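Hypothetical protein AGR_pAT_315 (PDB 1VQY) is of unknown function but belongs to the NIPSNAP family and has a ferredoxin-like fold of the dimeric alpha/beta-barrel class. Local coordinates at residues K26-Y30 with L95-I99. Sequence-based numbering, arbitrary orientation.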
loop_
_atom_site.group_PDB
_atom_site.type_symbol
_atom_site.label_atom_id
_atom_site.label_comp_id
_atom_site.label_asym_id
_atom_site.label_seq_id
_atom_site.Cartn_x
_atom_site.Cartn_y
_atom_site.Cartn_z
ATOM N N LYS B 26 -18.866 6.507 -11.332
ATOM C CA LYS B 26 -18.930 5.711 -12.580
ATOM C C LYS B 26 -19.388 4.253 -12.416
ATOM O O LYS B 26 -19.561 3.546 -13.398
ATOM C CB LYS B 26 -17.575 5.778 -13.305
ATOM C CG LYS B 26 -17.129 7.218 -13.612
ATOM C CD LYS B 26 -18.105 7.918 -14.584
ATOM C CE LYS B 26 -17.718 9.347 -14.856
ATOM N NZ LYS B 26 -16.378 9.430 -15.478
HETATM N N MSE B 27 -19.638 3.817 -11.193
HETATM C CA MSE B 27 -20.006 2.418 -10.966
HETATM C C MSE B 27 -21.190 1.926 -11.783
HETATM O O MSE B 27 -21.123 0.845 -12.366
HETATM C CB MSE B 27 -20.246 2.097 -9.471
HETATM C CG MSE B 27 -20.377 0.561 -9.147
HETATM SE SE MSE B 27 -18.921 -0.494 -9.913
HETATM C CE MSE B 27 -17.652 0.042 -8.651
ATOM N N GLN B 28 -22.273 2.690 -11.812
ATOM C CA GLN B 28 -23.468 2.256 -12.537
ATOM C C GLN B 28 -23.269 2.279 -14.046
ATOM O O GLN B 28 -23.866 1.479 -14.761
ATOM C CB GLN B 28 -24.694 3.088 -12.148
ATOM C CG GLN B 28 -25.118 2.922 -10.677
ATOM C CD GLN B 28 -25.319 1.465 -10.264
ATOM O OE1 GLN B 28 -26.058 0.717 -10.913
ATOM N NE2 GLN B 28 -24.640 1.052 -9.188
ATOM N N GLU B 29 -22.438 3.194 -14.524
ATOM C CA GLU B 29 -22.095 3.252 -15.951
ATOM C C GLU B 29 -21.204 2.058 -16.338
ATOM O O GLU B 29 -21.456 1.383 -17.337
ATOM C CB GLU B 29 -21.401 4.575 -16.256
ATOM C CG GLU B 29 -21.294 4.921 -17.728
ATOM C CD GLU B 29 -20.565 6.251 -17.966
ATOM O OE1 GLU B 29 -20.539 7.106 -17.048
ATOM O OE2 GLU B 29 -20.010 6.431 -19.079
ATOM N N TYR B 30 -20.177 1.799 -15.528
ATOM C CA TYR B 30 -19.331 0.609 -15.683
ATOM C C TYR B 30 -20.181 -0.655 -15.755
ATOM O O TYR B 30 -20.074 -1.427 -16.697
ATOM C CB TYR B 30 -18.338 0.466 -14.517
ATOM C CG TYR B 30 -17.498 -0.770 -14.641
ATOM C CD1 TYR B 30 -17.954 -2.000 -14.135
ATOM C CD2 TYR B 30 -16.259 -0.742 -15.287
ATOM C CE1 TYR B 30 -17.194 -3.156 -14.253
ATOM C CE2 TYR B 30 -15.489 -1.905 -15.418
ATOM C CZ TYR B 30 -15.976 -3.108 -14.910
ATOM O OH TYR B 30 -15.254 -4.280 -15.026
ATOM N N LEU B 95 -15.100 1.082 -21.792
ATOM C CA LEU B 95 -15.037 0.557 -20.446
ATOM C C LEU B 95 -13.748 1.005 -19.736
ATOM O O LEU B 95 -13.777 1.444 -18.596
ATOM C CB LEU B 95 -15.095 -0.959 -20.478
ATOM C CG LEU B 95 -15.343 -1.572 -19.106
ATOM C CD1 LEU B 95 -16.781 -1.303 -18.645
ATOM C CD2 LEU B 95 -15.036 -3.057 -19.139
ATOM N N SER B 96 -12.625 0.884 -20.435
ATOM C CA SER B 96 -11.295 1.165 -19.871
ATOM C C SER B 96 -11.115 2.581 -19.366
ATOM O O SER B 96 -10.352 2.808 -18.439
ATOM C CB SER B 96 -10.220 0.910 -20.928
ATOM O OG SER B 96 -10.240 -0.441 -21.324
ATOM N N VAL B 97 -11.782 3.534 -20.005
ATOM C CA VAL B 97 -11.723 4.922 -19.553
ATOM C C VAL B 97 -12.384 5.142 -18.162
ATOM O O VAL B 97 -12.124 6.147 -17.499
ATOM C CB VAL B 97 -12.348 5.878 -20.597
ATOM C CG1 VAL B 97 -13.839 5.686 -20.691
ATOM C CG2 VAL B 97 -12.014 7.345 -20.245
ATOM N N LEU B 98 -13.222 4.206 -17.722
ATOM C CA LEU B 98 -13.911 4.334 -16.440
ATOM C C LEU B 98 -13.117 3.710 -15.299
ATOM O O LEU B 98 -13.520 3.818 -14.143
ATOM C CB LEU B 98 -15.269 3.647 -16.510
ATOM C CG LEU B 98 -16.315 4.182 -17.492
ATOM C CD1 LEU B 98 -17.598 3.391 -17.326
ATOM C CD2 LEU B 98 -16.567 5.658 -17.261
ATOM N N ILE B 99 -11.996 3.065 -15.637
ATOM C CA ILE B 99 -11.181 2.312 -14.685
ATOM C C ILE B 99 -10.020 3.177 -14.203
ATOM O O ILE B 99 -9.239 3.676 -15.012
ATOM C CB ILE B 99 -10.650 0.984 -15.325
ATOM C CG1 ILE B 99 -11.827 0.088 -15.721
ATOM C CG2 ILE B 99 -9.755 0.230 -14.352
ATOM C CD1 ILE B 99 -11.496 -1.034 -16.654
HETATM O O HOH W 1 -13.949 7.885 -16.763
#
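In this ferredoxin-like alpha/beta fold of the NIPSNAP family, the start of helix 27-46 packs against the type I beta turn Ser96-Ile99, which leads from helix 86-96 into strand 99-109, and Leu98 and Tyr30 carry most of the contact. The turn aims the side chain of Leu98 at Lys26 and the first turn of helix 27-46, where its two methyls divide the work. Leu98 CD1 lies 3.5 Å from Tyr30 N and also meets Tyr30 CB and Glu29 CB and CG; this amide is already bonded to Lys26 O, so the methyl covers a satisfied backbone group. The other branch, Leu98 CD2, meets Lys26 CB, CG and CD, closest at CD (3.8 Å), and lies 4.0 Å from Glu29 OE2; both charged side chains cross the leucine at about a right angle. Tyr30 reaches inward with CG anti to its backbone N (chi1 178°), which brings the CD2-CE2 side of the ring to Leu95. Leu95 CD1 approaches Tyr30 CD2 to 3.4 Å, obliquely to the ring, while Ile99 CG1 sits 4.2 Å from Tyr30 CE2. The Tyr30 side chain also touches Tyr20, Ile22, Val63 and His65 of the sheet, and its buried phenol is satisfied by a hydrogen bond between Tyr30 OH and Tyr52 OH. The contact thus ties the start of helix 27-46 to the end of helix 86-96, bordering the sheet through Tyr30 and Ile99. Bends at chi2 and chi4 carry the Lys26 chain past Leu98 CD2 to a bridging water. This water donates to Val97 O at 2.6 Å and accepts a weak bond from Lys26 NZ at 3.2 Å.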